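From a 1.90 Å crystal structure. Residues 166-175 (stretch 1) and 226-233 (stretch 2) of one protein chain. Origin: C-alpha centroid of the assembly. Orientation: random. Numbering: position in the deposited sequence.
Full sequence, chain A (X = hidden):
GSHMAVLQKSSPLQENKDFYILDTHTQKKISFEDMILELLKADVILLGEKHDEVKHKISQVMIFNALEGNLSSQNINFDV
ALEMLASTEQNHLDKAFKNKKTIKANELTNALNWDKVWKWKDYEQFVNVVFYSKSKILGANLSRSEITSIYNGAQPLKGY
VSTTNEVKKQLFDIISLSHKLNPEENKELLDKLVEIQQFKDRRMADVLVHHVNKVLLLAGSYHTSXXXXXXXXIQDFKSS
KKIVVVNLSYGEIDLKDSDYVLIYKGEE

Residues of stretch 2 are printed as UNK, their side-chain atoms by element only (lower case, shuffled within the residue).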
# COMPACT_ATOMS: atom_id res chain seq x y z
N GLU A 166 -10.34 -3.47 -22.36
CA GLU A 166 -11.15 -4.60 -21.94
C GLU A 166 -10.40 -5.41 -20.89
O GLU A 166 -10.95 -5.77 -19.86
CB GLU A 166 -11.48 -5.46 -23.17
CG GLU A 166 -12.50 -6.57 -22.96
CD GLU A 166 -12.65 -7.51 -24.19
OE1 GLU A 166 -12.21 -7.16 -25.31
OE2 GLU A 166 -13.23 -8.61 -24.03
N VAL A 167 -9.14 -5.73 -21.15
CA VAL A 167 -8.30 -6.42 -20.16
C VAL A 167 -8.16 -5.62 -18.85
O VAL A 167 -8.38 -6.17 -17.74
CB VAL A 167 -6.91 -6.75 -20.76
CG1 VAL A 167 -5.94 -7.22 -19.65
CG2 VAL A 167 -7.08 -7.82 -21.89
N LYS A 168 -7.80 -4.35 -18.98
CA LYS A 168 -7.65 -3.44 -17.83
C LYS A 168 -8.90 -3.32 -16.99
O LYS A 168 -8.82 -3.29 -15.77
CB LYS A 168 -7.17 -2.06 -18.26
CG LYS A 168 -5.72 -2.01 -18.63
CD LYS A 168 -5.36 -0.66 -19.19
CE LYS A 168 -3.85 -0.57 -19.40
NZ LYS A 168 -3.54 0.35 -20.53
N LYS A 169 -10.07 -3.25 -17.64
CA LYS A 169 -11.35 -3.17 -16.91
C LYS A 169 -11.66 -4.48 -16.19
O LYS A 169 -12.15 -4.48 -15.06
CB LYS A 169 -12.51 -2.82 -17.85
CG LYS A 169 -13.74 -2.31 -17.11
CD LYS A 169 -14.74 -3.42 -16.85
CE LYS A 169 -16.16 -2.85 -16.59
NZ LYS A 169 -16.14 -1.54 -15.86
N GLN A 170 -11.36 -5.62 -16.83
CA GLN A 170 -11.56 -6.90 -16.15
C GLN A 170 -10.67 -6.97 -14.92
O GLN A 170 -11.10 -7.46 -13.89
CB GLN A 170 -11.28 -8.10 -17.06
CG GLN A 170 -12.32 -8.32 -18.17
CD GLN A 170 -11.87 -9.39 -19.17
OE1 GLN A 170 -11.31 -9.08 -20.22
NE2 GLN A 170 -12.10 -10.65 -18.82
N LEU A 171 -9.43 -6.50 -15.05
CA LEU A 171 -8.50 -6.46 -13.93
C LEU A 171 -8.99 -5.49 -12.84
O LEU A 171 -8.88 -5.77 -11.65
CB LEU A 171 -7.09 -6.08 -14.41
CG LEU A 171 -6.24 -7.24 -15.01
CD1 LEU A 171 -4.91 -6.70 -15.51
CD2 LEU A 171 -6.02 -8.38 -14.02
N PHE A 172 -9.49 -4.34 -13.27
CA PHE A 172 -10.11 -3.34 -12.36
C PHE A 172 -11.16 -3.97 -11.44
O PHE A 172 -11.07 -3.85 -10.21
CB PHE A 172 -10.73 -2.23 -13.19
CG PHE A 172 -11.17 -1.02 -12.39
CD1 PHE A 172 -10.35 0.09 -12.28
CD2 PHE A 172 -12.42 -1.01 -11.75
CE1 PHE A 172 -10.75 1.22 -11.52
CE2 PHE A 172 -12.83 0.10 -11.00
CZ PHE A 172 -12.00 1.22 -10.89
N ASP A 173 -12.12 -4.69 -12.04
CA ASP A 173 -13.25 -5.29 -11.29
C ASP A 173 -12.82 -6.46 -10.43
O ASP A 173 -13.39 -6.71 -9.36
CB ASP A 173 -14.37 -5.76 -12.22
CG ASP A 173 -14.96 -4.64 -13.09
OD1 ASP A 173 -14.85 -3.43 -12.76
OD2 ASP A 173 -15.55 -5.00 -14.13
N ILE A 174 -11.84 -7.23 -10.92
CA ILE A 174 -11.31 -8.34 -10.14
C ILE A 174 -10.64 -7.85 -8.85
O ILE A 174 -10.82 -8.41 -7.77
CB ILE A 174 -10.29 -9.17 -10.97
CG1 ILE A 174 -11.02 -10.09 -11.95
CG2 ILE A 174 -9.37 -9.98 -10.06
CD1 ILE A 174 -10.13 -10.70 -13.05
N ILE A 175 -9.84 -6.80 -8.99
CA ILE A 175 -9.07 -6.27 -7.88
C ILE A 175 -10.01 -5.54 -6.91
O ILE A 175 -9.90 -5.69 -5.68
CB ILE A 175 -7.93 -5.36 -8.38
CG1 ILE A 175 -6.90 -6.19 -9.19
CG2 ILE A 175 -7.23 -4.69 -7.20
CD1 ILE A 175 -5.87 -5.35 -9.93
N UNK A 226 -5.56 -17.00 -19.47
CA UNK A 226 -5.45 -16.64 -20.85
C UNK A 226 -6.27 -15.39 -21.23
O UNK A 226 -6.03 -14.82 -22.26
c UNK A 226 -5.60 -20.21 -22.29
n UNK A 226 -6.46 -21.25 -24.37
c UNK A 226 -5.77 -20.08 -23.79
c UNK A 226 -4.94 -19.00 -21.68
c UNK A 226 -5.91 -17.81 -21.71
N UNK A 227 -7.27 -15.05 -20.42
CA UNK A 227 -8.15 -13.89 -20.69
C UNK A 227 -7.54 -12.54 -20.32
O UNK A 227 -7.76 -11.55 -21.01
c UNK A 227 -10.29 -15.26 -20.28
c UNK A 227 -11.45 -15.44 -19.31
c UNK A 227 -12.54 -14.37 -19.47
c UNK A 227 -9.45 -14.03 -19.91
n UNK A 227 -13.58 -14.58 -18.38
N UNK A 228 -6.78 -12.49 -19.23
CA UNK A 228 -6.33 -11.21 -18.66
C UNK A 228 -4.83 -11.20 -18.28
O UNK A 228 -4.32 -10.16 -17.87
c UNK A 228 -7.59 -11.77 -15.01
c UNK A 228 -7.11 -10.87 -17.38
c UNK A 228 -8.60 -10.56 -17.71
c UNK A 228 -6.94 -11.99 -16.34
N UNK A 229 -4.18 -12.36 -18.35
CA UNK A 229 -2.85 -12.51 -17.73
C UNK A 229 -1.65 -12.68 -18.64
O UNK A 229 -1.62 -12.27 -19.81
N UNK A 230 -0.63 -13.31 -18.07
CA UNK A 230 0.62 -13.61 -18.77
C UNK A 230 0.53 -14.09 -20.24
O UNK A 230 1.30 -13.62 -21.07
c UNK A 230 2.75 -15.06 -18.76
c UNK A 230 2.15 -14.92 -15.47
c UNK A 230 1.83 -13.93 -16.59
c UNK A 230 1.47 -14.59 -17.94
N UNK A 231 -0.40 -15.02 -20.56
CA UNK A 231 -0.52 -15.44 -21.99
C UNK A 231 -0.68 -14.31 -23.02
O UNK A 231 -0.12 -14.40 -24.12
c UNK A 231 -1.29 -15.83 -19.70
c UNK A 231 -1.66 -17.02 -20.59
c UNK A 231 -1.71 -16.40 -21.97
N UNK A 232 -1.40 -13.24 -22.65
CA UNK A 232 -1.55 -12.09 -23.53
C UNK A 232 -0.21 -11.38 -23.77
O UNK A 232 0.06 -10.92 -24.87
c UNK A 232 -3.94 -11.58 -22.60
c UNK A 232 -4.74 -10.47 -21.89
c UNK A 232 -4.63 -12.04 -23.89
c UNK A 232 -2.54 -11.08 -22.94
N UNK A 233 0.61 -11.32 -22.73
CA UNK A 233 1.88 -10.61 -22.80
C UNK A 233 2.88 -11.43 -23.59
O UNK A 233 3.63 -10.87 -24.40
n UNK A 233 -0.06 -8.44 -19.40
c UNK A 233 0.79 -7.49 -19.75
n UNK A 233 1.75 -8.03 -20.48
c UNK A 233 1.52 -9.38 -20.61
c UNK A 233 2.43 -10.28 -21.39
c UNK A 233 0.38 -9.64 -19.92

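Position 226 has five side-chain atoms, four carbons in an unbranched row ending in a nitrogen. The chain lies out of reach of stretch 1. This is Lys 226, and its NZ is hydrogen-bonded elsewhere in the structure.

Position 227 repeats the pattern: four carbons in a row, then one nitrogen. Here the chain leaves the backbone sideways to stretch 1 and runs past Gln 170. This is Lys 227. The backbone also takes part: O of Lys 227 is 3.9 Å from CG2 of Val 167.

Position 228 carries four carbons and no other element. The chain forks at the first carbon, and one arm is two carbons long. The CA-to-CB bond points toward the helix, and the carbons reach Val 167, Gln 170, Leu 171 and Ile 174. A fork at CB with one longer arm means Ile 228. CD1 lies 3.4 Å from CD1 of Ile 174 and 3.9 Å from CD2 of Leu 171.

Position 229 has no side-chain atoms. It is Gly 229. A CB here would point away from the helix, with nothing of stretch 1 within 5.5 Å.

Position 230 has four carbons, again forked at the first with one arm of two. It is Ile 230, buried but out of reach of stretch 1.

Position 231 has three carbons that close a ring onto its own backbone N. Only proline does this, so it is Pro 231. It makes no contact with stretch 1.

Position 232 has four carbons, forked at the second. It points toward stretch 1 and meets Val 167. This is Leu 232, whose CD1 comes within 3.5 Å of CG2 of Val 167. Its backbone N donates to O of Gly 229 at 3.0 Å.

Position 233 has one carbon followed by a five-membered ring of three carbons and two nitrogens. It is His 233. The ring stays 6.0 Å or more from stretch 1, and ND1 is hydrogen-bonded elsewhere in the structure.

The contact is mainly apolar. No hydrogen bond crosses it, and 313 Å² is buried over both sides. Ile 228 supplies the largest share, lying along the helix face formed by Val 167, Gln 170, Leu 171 and Ile 174. Successive turns of the helix bring these residues to one side. Leu 232 extends the packing at Val 167.

Stretch 2, residues 226-233: KKIGIPLH
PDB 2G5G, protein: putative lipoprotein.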